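Local atomic coordinates of Lmo1076 protein (Listeria monocytogenes serovar 1/2a, PDB entry 3FI7), a protein that hydrolyses peptidoglycan as a secreted, virulence-associated autolysin, its GH73 N-acetylglucosaminidase catalytic domain being the piece described here. Residues L170-L173 with I174-N178; F29-T32 with F33-I37; A146-Y149 with K150-T153; I37-Q40 with A41-C45; E62-W65 with G66-E69. All blocks are in the same frame, centred on the assembly; numbering follows the deposited sequence. Where two conformers were deposited one is given.

Contact 1. Residues L170-L173 with I174-N178; sequences LNTL and ISSYN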
loop_
_atom_site.group_PDB
_atom_site.type_symbol
_atom_site.label_atom_id
_atom_site.label_comp_id
_atom_site.label_asym_id
_atom_site.label_seq_id
_atom_site.Cartn_x
_atom_site.Cartn_y
_atom_site.Cartn_z
ATOM N N LEU A 170 -7.676 -6.018 -2.886
ATOM C CA LEU A 170 -6.494 -6.242 -2.065
ATOM C C LEU A 170 -6.073 -7.712 -2.113
ATOM O O LEU A 170 -4.892 -8.013 -2.274
ATOM C CB LEU A 170 -6.732 -5.825 -0.614
ATOM C CG LEU A 170 -6.939 -4.338 -0.365
ATOM C CD1 LEU A 170 -7.299 -4.079 1.109
ATOM C CD2 LEU A 170 -5.708 -3.557 -0.783
ATOM N N ASN A 171 -7.038 -8.618 -1.965
ATOM C CA ASN A 171 -6.745 -10.049 -2.024
ATOM C C ASN A 171 -6.116 -10.466 -3.350
ATOM O O ASN A 171 -5.237 -11.317 -3.378
ATOM C CB ASN A 171 -7.997 -10.885 -1.767
ATOM C CG ASN A 171 -8.547 -10.699 -0.360
ATOM O OD1 ASN A 171 -7.847 -10.229 0.537
ATOM N ND2 ASN A 171 -9.807 -11.076 -0.161
ATOM N N THR A 172 -6.564 -9.860 -4.445
ATOM C CA THR A 172 -6.037 -10.212 -5.753
ATOM C C THR A 172 -4.586 -9.740 -5.899
ATOM O O THR A 172 -3.750 -10.466 -6.423
ATOM C CB THR A 172 -6.914 -9.659 -6.889
ATOM O OG1 THR A 172 -8.237 -10.193 -6.772
ATOM C CG2 THR A 172 -6.337 -10.034 -8.259
ATOM N N LEU A 173 -4.290 -8.532 -5.430
ATOM C CA LEU A 173 -2.916 -8.044 -5.432
ATOM C C LEU A 173 -2.042 -8.949 -4.576
ATOM O O LEU A 173 -0.957 -9.347 -4.983
ATOM C CB LEU A 173 -2.846 -6.621 -4.894
ATOM C CG LEU A 173 -3.336 -5.532 -5.841
ATOM C CD1 LEU A 173 -3.847 -4.335 -5.068
ATOM C CD2 LEU A 173 -2.201 -5.131 -6.745
ATOM N N ILE A 174 -2.529 -9.279 -3.388
ATOM C CA ILE A 174 -1.765 -10.098 -2.459
ATOM C C ILE A 174 -1.403 -11.470 -3.035
ATOM O O ILE A 174 -0.238 -11.860 -2.995
ATOM C CB ILE A 174 -2.478 -10.225 -1.105
ATOM C CG1 ILE A 174 -2.388 -8.892 -0.359
ATOM C CG2 ILE A 174 -1.888 -11.364 -0.284
ATOM C CD1 ILE A 174 -3.304 -8.793 0.862
ATOM N N SER A 175 -2.368 -12.196 -3.596
ATOM C CA SER A 175 -2.018 -13.497 -4.177
ATOM C C SER A 175 -1.255 -13.403 -5.507
ATOM O O SER A 175 -0.400 -14.227 -5.784
ATOM C CB SER A 175 -3.240 -14.404 -4.336
ATOM O OG SER A 175 -4.110 -13.886 -5.311
ATOM N N SER A 176 -1.559 -12.405 -6.325
ATOM C CA SER A 176 -0.932 -12.294 -7.640
ATOM C C SER A 176 0.554 -11.965 -7.536
ATOM O O SER A 176 1.344 -12.358 -8.397
ATOM C CB SER A 176 -1.634 -11.231 -8.492
ATOM O OG SER A 176 -2.945 -11.637 -8.837
ATOM N N TYR A 177 0.937 -11.240 -6.489
ATOM C CA TYR A 177 2.348 -10.923 -6.277
ATOM C C TYR A 177 2.963 -11.644 -5.063
ATOM O O TYR A 177 4.065 -11.291 -4.629
ATOM C CB TYR A 177 2.559 -9.396 -6.208
ATOM C CG TYR A 177 2.273 -8.728 -7.533
ATOM C CD1 TYR A 177 3.300 -8.453 -8.431
ATOM C CD2 TYR A 177 0.972 -8.415 -7.911
ATOM C CE1 TYR A 177 3.043 -7.863 -9.659
ATOM C CE2 TYR A 177 0.704 -7.824 -9.142
ATOM C CZ TYR A 177 1.739 -7.554 -10.011
ATOM O OH TYR A 177 1.471 -6.979 -11.235
ATOM N N ASN A 178 2.260 -12.662 -4.552
ATOM C CA ASN A 178 2.653 -13.396 -3.339
ATOM C C ASN A 178 3.147 -12.459 -2.240
ATOM O O ASN A 178 4.250 -12.610 -1.709
ATOM C CB ASN A 178 3.693 -14.487 -3.634
ATOM C CG ASN A 178 3.742 -15.567 -2.549
ATOM O OD1 ASN A 178 2.843 -15.668 -1.712
ATOM N ND2 ASN A 178 4.795 -16.379 -2.567
#
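The ring of Tyr177 brings its edge to the carbonyl of Leu173: Leu173 O lies near the ring plane, 3.6 Å from Tyr177 CD2. The ring of Trp65 meets this same tyrosine with the two planes about 55° apart, while Gln30, Gln31 and Ile34 of helix 29-47 touch it as well. CG of Tyr177 stands opposite the carbonyl carbon (chi1 -67°), which keeps the ring close to the backbone N, and that N donates to Leu173 O at 3.1 Å. One residue back, Thr172 O is gripped twice by a single residue, by Ser176 N at 2.9 Å and by Ser176 OG at 2.8 Å, the two donors arriving from opposite faces of the carbonyl plane. Here the last turn of helix 166-176 unwinds in a Schellman motif: Asn178, with positive phi, is the C-prime residue, Leu179 N returns to Ile174 O, and Asn178 N makes a weak bond to Ser175 O. Ser175 OG adds a weak bond of 3.4 Å to Asn171 O, which also accepts from Ser175 N. On the inner side, Ile174 lays its CG1 3.3 Å from Leu170 O, and both residues press on Ala57 of helix 52-63. Asn171 looks to a different neighbour, its OD1 being hydrogen-bonded to Thr153 OG1 of helix 149-156.

Contact 2. Residues F29-T32 with F33-I37; sequences FQQT and FINSI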
loop_
_atom_site.group_PDB
_atom_site.type_symbol
_atom_site.label_atom_id
_atom_site.label_comp_id
_atom_site.label_asym_id
_atom_site.label_seq_id
_atom_site.Cartn_x
_atom_site.Cartn_y
_atom_site.Cartn_z
ATOM N N PHE A 29 7.397 -2.529 -13.737
ATOM C CA PHE A 29 7.197 -1.372 -12.865
ATOM C C PHE A 29 6.376 -1.745 -11.617
ATOM O O PHE A 29 6.597 -1.190 -10.542
ATOM C CB PHE A 29 6.604 -0.160 -13.624
ATOM C CG PHE A 29 5.152 -0.324 -14.030
ATOM C CD1 PHE A 29 4.819 -0.699 -15.332
ATOM C CD2 PHE A 29 4.126 -0.092 -13.116
ATOM C CE1 PHE A 29 3.491 -0.841 -15.722
ATOM C CE2 PHE A 29 2.787 -0.233 -13.490
ATOM C CZ PHE A 29 2.467 -0.612 -14.798
ATOM N N GLN A 30 5.459 -2.703 -11.754
ATOM C CA GLN A 30 4.645 -3.157 -10.619
ATOM C C GLN A 30 5.519 -3.814 -9.553
ATOM O O GLN A 30 5.422 -3.501 -8.360
ATOM C CB GLN A 30 3.557 -4.155 -11.058
ATOM C CG GLN A 30 2.498 -3.619 -12.028
ATOM C CD GLN A 30 2.865 -3.798 -13.497
ATOM O OE1 GLN A 30 4.010 -3.596 -13.898
ATOM N NE2 GLN A 30 1.881 -4.161 -14.310
ATOM N N GLN A 31 6.371 -4.733 -9.995
ATOM C CA GLN A 31 7.234 -5.488 -9.091
ATOM C C GLN A 31 8.279 -4.553 -8.486
ATOM O O GLN A 31 8.623 -4.656 -7.308
ATOM C CB GLN A 31 7.909 -6.646 -9.836
ATOM C CG GLN A 31 8.765 -7.551 -8.957
ATOM C CD GLN A 31 7.939 -8.327 -7.942
ATOM O OE1 GLN A 31 7.010 -9.057 -8.298
ATOM N NE2 GLN A 31 8.275 -8.168 -6.671
ATOM N N THR A 32 8.761 -3.620 -9.299
ATOM C CA THR A 32 9.743 -2.647 -8.833
ATOM C C THR A 32 9.147 -1.762 -7.740
ATOM O O THR A 32 9.822 -1.427 -6.759
ATOM C CB THR A 32 10.259 -1.794 -9.991
ATOM O OG1 THR A 32 11.041 -2.622 -10.854
ATOM C CG2 THR A 32 11.106 -0.613 -9.487
ATOM N N PHE A 33 7.876 -1.405 -7.894
ATOM C CA PHE A 33 7.204 -0.630 -6.857
ATOM C C PHE A 33 7.130 -1.418 -5.548
ATOM O O PHE A 33 7.506 -0.914 -4.492
ATOM C CB PHE A 33 5.804 -0.184 -7.292
ATOM C CG PHE A 33 5.017 0.450 -6.186
ATOM C CD1 PHE A 33 4.086 -0.284 -5.474
ATOM C CD2 PHE A 33 5.247 1.774 -5.824
ATOM C CE1 PHE A 33 3.365 0.300 -4.439
ATOM C CE2 PHE A 33 4.534 2.360 -4.787
ATOM C CZ PHE A 33 3.591 1.622 -4.096
ATOM N N ILE A 34 6.645 -2.654 -5.614
ATOM C CA ILE A 34 6.646 -3.514 -4.432
ATOM C C ILE A 34 8.051 -3.618 -3.818
ATOM O O ILE A 34 8.223 -3.407 -2.624
ATOM C CB ILE A 34 6.116 -4.911 -4.754
ATOM C CG1 ILE A 34 4.609 -4.854 -5.025
ATOM C CG2 ILE A 34 6.439 -5.881 -3.621
ATOM C CD1 ILE A 34 4.107 -5.969 -5.943
ATOM N N ASN A 35 9.053 -3.917 -4.645
ATOM C CA ASN A 35 10.422 -4.065 -4.152
ATOM C C ASN A 35 10.891 -2.815 -3.414
ATOM O O ASN A 35 11.658 -2.909 -2.470
ATOM C CB ASN A 35 11.393 -4.377 -5.297
ATOM C CG ASN A 35 11.085 -5.700 -5.992
ATOM O OD1 ASN A 35 10.349 -6.542 -5.471
ATOM N ND2 ASN A 35 11.644 -5.879 -7.183
ATOM N N SER A 36 10.419 -1.646 -3.843
ATOM C CA SER A 36 10.884 -0.386 -3.271
ATOM C C SER A 36 10.279 -0.048 -1.907
ATOM O O SER A 36 10.819 0.784 -1.200
ATOM C CB SER A 36 10.621 0.778 -4.233
ATOM O OG SER A 36 9.260 1.172 -4.185
ATOM N N ILE A 37 9.169 -0.676 -1.531
ATOM C CA ILE A 37 8.563 -0.368 -0.232
ATOM C C ILE A 37 8.459 -1.550 0.740
ATOM O O ILE A 37 8.036 -1.377 1.882
ATOM C CB ILE A 37 7.153 0.226 -0.399
ATOM C CG1 ILE A 37 6.239 -0.761 -1.147
ATOM C CG2 ILE A 37 7.211 1.585 -1.106
ATOM C CD1 ILE A 37 4.734 -0.478 -0.906
#
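Gln31 and Asn35, one turn apart on helix 29-47, join their side-chain amides at the outer side of the helix. Gln31 NE2 donates to Asn35 OD1 at 2.9 Å along a fairly straight path (164° at the hydrogen). The acceptor sits in the plane of the glutamine amide; the two amide planes are turned 37° from each other, and the donor comes in tilted from the asparagine's own plane. Gln31 reaches that far because CG starts out trans to the nitrogen (chi1 -176°) and the chain then bends at chi2, folding the amide along the helix. The opposite character belongs to Phe33 and Ile34, both buried. Phe33 CB rests 3.5 Å from Phe29 O and equally close to Gln30 O, while Ile34 CG1 lies 3.7 Å from Gln30 O. Phe33 continues onto Ala60 and Ser63 and Ile34 onto Ile56, all of helix 52-63. The stretch is thus an amphipathic start to helix 29-47, in which the nitrogens of Phe33, Ile34, Asn35 and Ser36 bond four residues back, as Asn35 N to Gln31 O at 2.8 Å, whereas Ile37 N turns to Ile34 O and bonds Phe33 O weakly. On the solvent side the contacts are mostly polar, single bonds in place of packed carbon. Thr32 turns its hydroxyl to Thr28 O, and Ser36 OG donates to Phe33 O at 2.7 Å. Phe29 is exposed: Gln30 OE1 stands 3.2 Å above the plane of the Phe29 ring, over its centre, and Arg67 touches the same phenylalanine.

Contact 3. Residues A146-Y149 with K150-T153; sequences AKTY and KDAT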
loop_
_atom_site.group_PDB
_atom_site.type_symbol
_atom_site.label_atom_id
_atom_site.label_comp_id
_atom_site.label_asym_id
_atom_site.label_seq_id
_atom_site.Cartn_x
_atom_site.Cartn_y
_atom_site.Cartn_z
ATOM N N ALA A 146 -6.726 -10.680 13.496
ATOM C CA ALA A 146 -6.995 -11.213 12.163
ATOM C C ALA A 146 -6.201 -12.490 11.926
ATOM O O ALA A 146 -4.980 -12.448 11.816
ATOM C CB ALA A 146 -6.675 -10.168 11.097
ATOM N N LYS A 147 -6.890 -13.627 11.857
ATOM C CA LYS A 147 -6.203 -14.907 11.698
ATOM C C LYS A 147 -5.373 -14.932 10.417
ATOM O O LYS A 147 -4.223 -15.362 10.417
ATOM C CB LYS A 147 -7.196 -16.072 11.718
ATOM C CG LYS A 147 -7.770 -16.363 13.093
ATOM C CD LYS A 147 -8.818 -17.465 13.047
ATOM C CE LYS A 147 -9.415 -17.715 14.427
ATOM N NZ LYS A 147 -10.439 -18.802 14.412
ATOM N N THR A 148 -5.966 -14.470 9.325
ATOM C CA THR A 148 -5.245 -14.345 8.067
ATOM C C THR A 148 -5.431 -12.940 7.526
ATOM O O THR A 148 -6.268 -12.177 8.018
ATOM C CB THR A 148 -5.775 -15.316 7.007
ATOM O OG1 THR A 148 -7.068 -14.882 6.581
ATOM C CG2 THR A 148 -5.873 -16.734 7.566
ATOM N N TYR A 149 -4.670 -12.613 6.490
ATOM C CA TYR A 149 -4.762 -11.300 5.876
ATOM C C TYR A 149 -6.153 -11.044 5.298
ATOM O O TYR A 149 -6.589 -9.900 5.205
ATOM C CB TYR A 149 -3.694 -11.140 4.798
ATOM C CG TYR A 149 -3.900 -12.014 3.586
ATOM C CD1 TYR A 149 -3.300 -13.268 3.495
ATOM C CD2 TYR A 149 -4.682 -11.583 2.526
ATOM C CE1 TYR A 149 -3.481 -14.067 2.374
ATOM C CE2 TYR A 149 -4.867 -12.373 1.406
ATOM C CZ TYR A 149 -4.264 -13.611 1.335
ATOM O OH TYR A 149 -4.454 -14.389 0.218
ATOM N N LYS A 150 -6.851 -12.111 4.919
ATOM C CA LYS A 150 -8.210 -11.981 4.394
ATOM C C LYS A 150 -9.195 -11.411 5.418
ATOM O O LYS A 150 -10.151 -10.728 5.053
ATOM C CB LYS A 150 -8.718 -13.313 3.848
ATOM C CG LYS A 150 -7.984 -13.744 2.586
ATOM C CD LYS A 150 -8.738 -14.829 1.839
ATOM C CE LYS A 150 -8.013 -15.184 0.561
ATOM N NZ LYS A 150 -8.802 -16.108 -0.282
ATOM N N ASP A 151 -8.963 -11.685 6.698
ATOM C CA ASP A 151 -9.797 -11.088 7.738
ATOM C C ASP A 151 -9.523 -9.596 7.791
ATOM O O ASP A 151 -10.437 -8.793 7.970
ATOM C CB ASP A 151 -9.512 -11.725 9.098
ATOM C CG ASP A 151 -9.782 -13.217 9.102
ATOM O OD1 ASP A 151 -8.881 -13.991 9.499
ATOM O OD2 ASP A 151 -10.897 -13.610 8.692
ATOM N N ALA A 152 -8.255 -9.232 7.612
ATOM C CA ALA A 152 -7.859 -7.838 7.641
ATOM C C ALA A 152 -8.441 -7.070 6.457
ATOM O O ALA A 152 -8.985 -5.985 6.640
ATOM C CB ALA A 152 -6.350 -7.711 7.679
ATOM N N THR A 153 -8.342 -7.629 5.249
ATOM C CA THR A 153 -8.837 -6.914 4.076
ATOM C C THR A 153 -10.362 -6.785 4.162
ATOM O O THR A 153 -10.920 -5.726 3.865
ATOM C CB THR A 153 -8.416 -7.571 2.738
ATOM O OG1 THR A 153 -8.953 -8.896 2.657
ATOM C CG2 THR A 153 -6.888 -7.630 2.611
#
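Thr148 and Asp151 hold each other in a capping box at the N terminus of helix 149-156. Thr148 N donates to Asp151 OD1 at 3.0 Å, nearly straight at 170°, meeting the carboxylate oxygen on its anti side and somewhat out of plane. The threonine hydroxyl, set between the backbone N and the carbonyl carbon (chi1 71°), accepts only weakly, and from Lys150 N (3.2 Å to Thr148 OG1), while Asp151 N goes to Thr148 O at 3.0 Å, approaching from above the carbonyl plane. The first regular helical bond follows from Thr153 N to Tyr149 O at 2.9 Å, and Ala146 O is hydrogen-bonded to the Tyr51 hydroxyl. A carboxylate beside the start of a helix is probably favoured by the helix dipole. Lys150 runs alongside Tyr149 in the same direction and places CG over one face of the ring, a CH-pi contact with Lys150 CG 4.0 Å from the Tyr149 centroid. Beneath the box, Ala146 CB packs 4.2 Å from Ala152 CB. The capped helix is wedged between two others: Tyr149 touches Ser53 and Val54 of helix 52-63 and Ile174 of helix 166-176, while Ala152 leans on Tyr51 and Ala141 in the loops.

Contact 4. Residues I37-Q40 with A41-C45; sequences ISTQ and AMDLC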
loop_
_atom_site.group_PDB
_atom_site.type_symbol
_atom_site.label_atom_id
_atom_site.label_comp_id
_atom_site.label_asym_id
_atom_site.label_seq_id
_atom_site.Cartn_x
_atom_site.Cartn_y
_atom_site.Cartn_z
ATOM N N ILE A 37 9.169 -0.676 -1.531
ATOM C CA ILE A 37 8.563 -0.368 -0.232
ATOM C C ILE A 37 8.459 -1.550 0.740
ATOM O O ILE A 37 8.036 -1.377 1.882
ATOM C CB ILE A 37 7.153 0.226 -0.399
ATOM C CG1 ILE A 37 6.239 -0.761 -1.147
ATOM C CG2 ILE A 37 7.211 1.585 -1.106
ATOM C CD1 ILE A 37 4.734 -0.478 -0.906
ATOM N N SER A 38 8.833 -2.748 0.297
ATOM C CA SER A 38 8.592 -3.942 1.106
ATOM C C SER A 38 9.398 -3.930 2.403
ATOM O O SER A 38 8.902 -4.345 3.448
ATOM C CB SER A 38 8.869 -5.227 0.306
ATOM O OG SER A 38 10.248 -5.333 -0.033
ATOM N N THR A 39 10.639 -3.456 2.335
ATOM C CA THR A 39 11.487 -3.387 3.525
ATOM C C THR A 39 10.884 -2.492 4.610
ATOM O O THR A 39 10.777 -2.890 5.771
ATOM C CB THR A 39 12.884 -2.857 3.188
ATOM O OG1 THR A 39 13.412 -3.594 2.085
ATOM C CG2 THR A 39 13.825 -2.987 4.410
ATOM N N GLN A 40 10.489 -1.288 4.222
ATOM C CA GLN A 40 9.892 -0.339 5.158
ATOM C C GLN A 40 8.541 -0.839 5.644
ATOM O O GLN A 40 8.178 -0.627 6.795
ATOM C CB GLN A 40 9.753 1.048 4.518
ATOM C CG GLN A 40 11.095 1.721 4.230
ATOM C CD GLN A 40 11.035 2.724 3.063
ATOM O OE1 GLN A 40 10.435 2.458 2.004
ATOM N NE2 GLN A 40 11.679 3.876 3.250
ATOM N N ALA A 41 7.804 -1.522 4.774
ATOM C CA ALA A 41 6.511 -2.053 5.182
ATOM C C ALA A 41 6.673 -3.144 6.240
ATOM O O ALA A 41 5.897 -3.213 7.190
ATOM C CB ALA A 41 5.724 -2.576 3.979
ATOM N N MET A 42 7.676 -4.000 6.075
ATOM C CA MET A 42 7.920 -5.056 7.058
ATOM C C MET A 42 8.289 -4.450 8.420
ATOM O O MET A 42 7.790 -4.885 9.457
ATOM C CB MET A 42 9.003 -6.045 6.575
ATOM C CG MET A 42 8.519 -7.054 5.530
ATOM S SD MET A 42 9.753 -8.297 5.022
ATOM C CE MET A 42 10.881 -7.301 4.035
ATOM N N ASP A 43 9.152 -3.440 8.410
ATOM C CA ASP A 43 9.569 -2.789 9.649
ATOM C C ASP A 43 8.410 -2.091 10.352
ATOM O O ASP A 43 8.203 -2.278 11.537
ATOM C CB ASP A 43 10.680 -1.779 9.381
ATOM C CG ASP A 43 11.911 -2.424 8.793
ATOM O OD1 ASP A 43 12.022 -3.665 8.898
ATOM O OD2 ASP A 43 12.765 -1.696 8.232
ATOM N N LEU A 44 7.656 -1.286 9.614
ATOM C CA LEU A 44 6.574 -0.523 10.216
ATOM C C LEU A 44 5.453 -1.431 10.696
ATOM O O LEU A 44 4.864 -1.190 11.748
ATOM C CB LEU A 44 6.021 0.500 9.234
ATOM C CG LEU A 44 6.978 1.631 8.897
ATOM C CD1 LEU A 44 6.531 2.294 7.598
ATOM C CD2 LEU A 44 7.070 2.632 10.068
ATOM N N CYS A 45 5.155 -2.475 9.928
ATOM C CA CYS A 45 4.055 -3.363 10.291
ATOM C C CYS A 45 4.380 -4.233 11.500
ATOM O O CYS A 45 3.477 -4.729 12.179
ATOM C CB CYS A 45 3.603 -4.210 9.103
ATOM S SG CYS A 45 2.667 -3.244 7.898
#
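Ala41, Met42, Asp43 and Leu44 each donate their backbone N to the oxygen four residues earlier, from Ile37 O to Gln40 O, in a regular alpha-helical run that follows a kink where the nitrogens of Thr39 and Gln40 lack a bond to the preceding turn. Over this frame the side chains lean back on carbonyls of the preceding turn. Met42 places CG 3.4 Å from Ser38 O, and the bend of its chain at chi3 (-72°) returns the terminal methyl, so that Met42 CE lies 3.6 Å from the same Ser38 O and 4.0 Å from Thr39 CA. Leu44 does likewise with its branch point, CG being 3.3 Å from Gln40 O. Ala41 CB sits 3.3 Å from Ile37 O. On the exposed side Asp43 and Thr39 lie side by side, pointing the same way, with Thr39 CG2 4.2 Å from Asp43 OD2; the carboxylate also nears Thr39 O, but both groups are acceptors and no bond joins them. Ile37 reaches both Leu120 of helix 116-129, which Leu44 also meets, and Ala59 of helix 52-63, where Ala41 meets Ile56; Ser38 and Met42 touch Tyr182. Such a helix, packed against helices 52-63 and 116-129, with Thr39 and Asp43 on an exposed side, suits the largely helical body expected of a domain in the lysozyme clan.

Contact 5. Residues E62-W65 with G66-E69; sequences ESNW and GRSE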
loop_
_atom_site.group_PDB
_atom_site.type_symbol
_atom_site.label_atom_id
_atom_site.label_comp_id
_atom_site.label_asym_id
_atom_site.label_seq_id
_atom_site.Cartn_x
_atom_site.Cartn_y
_atom_site.Cartn_z
ATOM N N GLU A 62 -3.800 2.412 -3.878
ATOM C CA GLU A 62 -4.169 3.810 -3.637
ATOM C C GLU A 62 -3.290 4.787 -4.409
ATOM O O GLU A 62 -3.684 5.924 -4.654
ATOM C CB GLU A 62 -4.110 4.140 -2.141
ATOM C CG GLU A 62 -4.982 3.247 -1.263
ATOM C CD GLU A 62 -6.458 3.456 -1.507
ATOM O OE1 GLU A 62 -6.929 4.603 -1.353
ATOM O OE2 GLU A 62 -7.152 2.474 -1.845
ATOM N N SER A 63 -2.098 4.338 -4.786
ATOM C CA SER A 63 -1.148 5.174 -5.509
ATOM C C SER A 63 -0.984 4.822 -7.007
ATOM O O SER A 63 -0.220 5.496 -7.696
ATOM C CB SER A 63 0.220 5.064 -4.842
ATOM O OG SER A 63 0.896 3.880 -5.273
ATOM N N ASN A 64 -1.667 3.771 -7.495
ATOM C CA ASN A 64 -1.463 3.220 -8.869
ATOM C C ASN A 64 0.001 2.808 -9.111
ATOM O O ASN A 64 0.670 3.319 -10.015
ATOM C CB ASN A 64 -1.963 4.203 -9.953
ATOM C CG ASN A 64 -1.794 3.673 -11.395
ATOM O OD1 ASN A 64 -1.824 2.474 -11.652
ATOM N ND2 ASN A 64 -1.635 4.595 -12.338
ATOM N N TRP A 65 0.494 1.894 -8.278
ATOM C CA TRP A 65 1.868 1.411 -8.389
ATOM C C TRP A 65 2.850 2.569 -8.326
ATOM O O TRP A 65 3.853 2.575 -9.030
ATOM C CB TRP A 65 2.049 0.633 -9.697
ATOM C CG TRP A 65 1.087 -0.498 -9.801
ATOM C CD1 TRP A 65 -0.064 -0.536 -10.534
ATOM C CD2 TRP A 65 1.184 -1.761 -9.136
ATOM N NE1 TRP A 65 -0.687 -1.749 -10.369
ATOM C CE2 TRP A 65 0.057 -2.518 -9.511
ATOM C CE3 TRP A 65 2.116 -2.324 -8.255
ATOM C CZ2 TRP A 65 -0.162 -3.816 -9.045
ATOM C CZ3 TRP A 65 1.892 -3.603 -7.779
ATOM C CH2 TRP A 65 0.762 -4.340 -8.178
ATOM N N GLY A 66 2.528 3.564 -7.502
ATOM C CA GLY A 66 3.385 4.717 -7.307
ATOM C C GLY A 66 3.443 5.721 -8.450
ATOM O O GLY A 66 4.390 6.499 -8.529
ATOM N N ARG A 67 2.431 5.735 -9.316
ATOM C CA ARG A 67 2.466 6.603 -10.499
ATOM C C ARG A 67 1.556 7.836 -10.423
ATOM O O ARG A 67 1.611 8.692 -11.299
ATOM C CB ARG A 67 2.148 5.797 -11.771
ATOM C CG ARG A 67 3.045 4.555 -11.940
ATOM C CD ARG A 67 2.717 3.775 -13.210
ATOM N NE ARG A 67 1.401 3.138 -13.161
ATOM C CZ ARG A 67 0.832 2.516 -14.192
ATOM N NH1 ARG A 67 1.458 2.440 -15.371
ATOM N NH2 ARG A 67 -0.365 1.963 -14.043
ATOM N N SER A 68 0.709 7.930 -9.401
ATOM C CA SER A 68 -0.159 9.099 -9.284
ATOM C C SER A 68 0.688 10.335 -8.983
ATOM O O SER A 68 1.808 10.221 -8.484
ATOM C CB SER A 68 -1.225 8.900 -8.208
ATOM O OG SER A 68 -0.673 9.078 -6.922
ATOM N N GLU A 69 0.158 11.515 -9.290
ATOM C CA GLU A 69 0.928 12.748 -9.135
ATOM C C GLU A 69 1.319 13.004 -7.674
ATOM O O GLU A 69 2.389 13.549 -7.386
ATOM C CB GLU A 69 0.158 13.937 -9.713
ATOM C CG GLU A 69 1.018 14.849 -10.585
ATOM C CD GLU A 69 1.486 14.161 -11.859
ATOM O OE1 GLU A 69 2.633 14.406 -12.291
ATOM O OE2 GLU A 69 0.703 13.369 -12.426
#
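Asn64 extends its side chain opposite the backbone nitrogen (chi1 -179°) and Arg67 bends at chi3 (-68°), and together these torsions bring the amide against the guanidinium. The arginine grips side-on with two nitrogens: NE donates to Asn64 O at 3.2 Å and NH2 to Asn64 OD1 at 2.8 Å. Both acceptors lie close to the guanidinium plane, at its edge, although the amide itself is turned 60° against it. Arg67 N is a second donor to Asn64 O, at 3.1 Å, and comes from the opposite face of that carbonyl. The backbone from Asn64 to Arg67 makes a type I' turn, in which both central residues, Trp65 and Gly66, have positive phi, a conformation that glycine takes more easily. Below the turn, at the end of helix 52-63, Ser63 works with two atoms: Ser63 OG accepts from Gly66 N at 2.8 Å while also bonded to Ala59 O, and Ser63 O takes Ser68 N at 3.1 Å with a weak further bond from Arg67 N. The arginine's bonds within these segments are to neutral oxygens, a backbone carbonyl and an amide, so the turn is held by hydrogen bonds and not by a salt bridge.

Overall arrangement
From the N terminus, the chain first reaches contact 2 and then contact 4, which share Ile37 and together run along helix 29-47. Contact 5 follows at the end of helix 52-63, then contact 3 at the start of helix 149-156, and finally contact 1 at the end of helix 166-176. Each joins adjacent segments, so none closes a long loop; apart from the overlap at Ile37 they stand in series, with no nesting or crossing. Contacts 1, 2 and 5 meet one another in space, through Trp65, which lies against Leu173 and Gln30, and through Tyr177; contact 3 touches only contact 1. Contacts 3 and 5 lie about 24 Å apart, centre to centre, on opposite sides of the chain's centre.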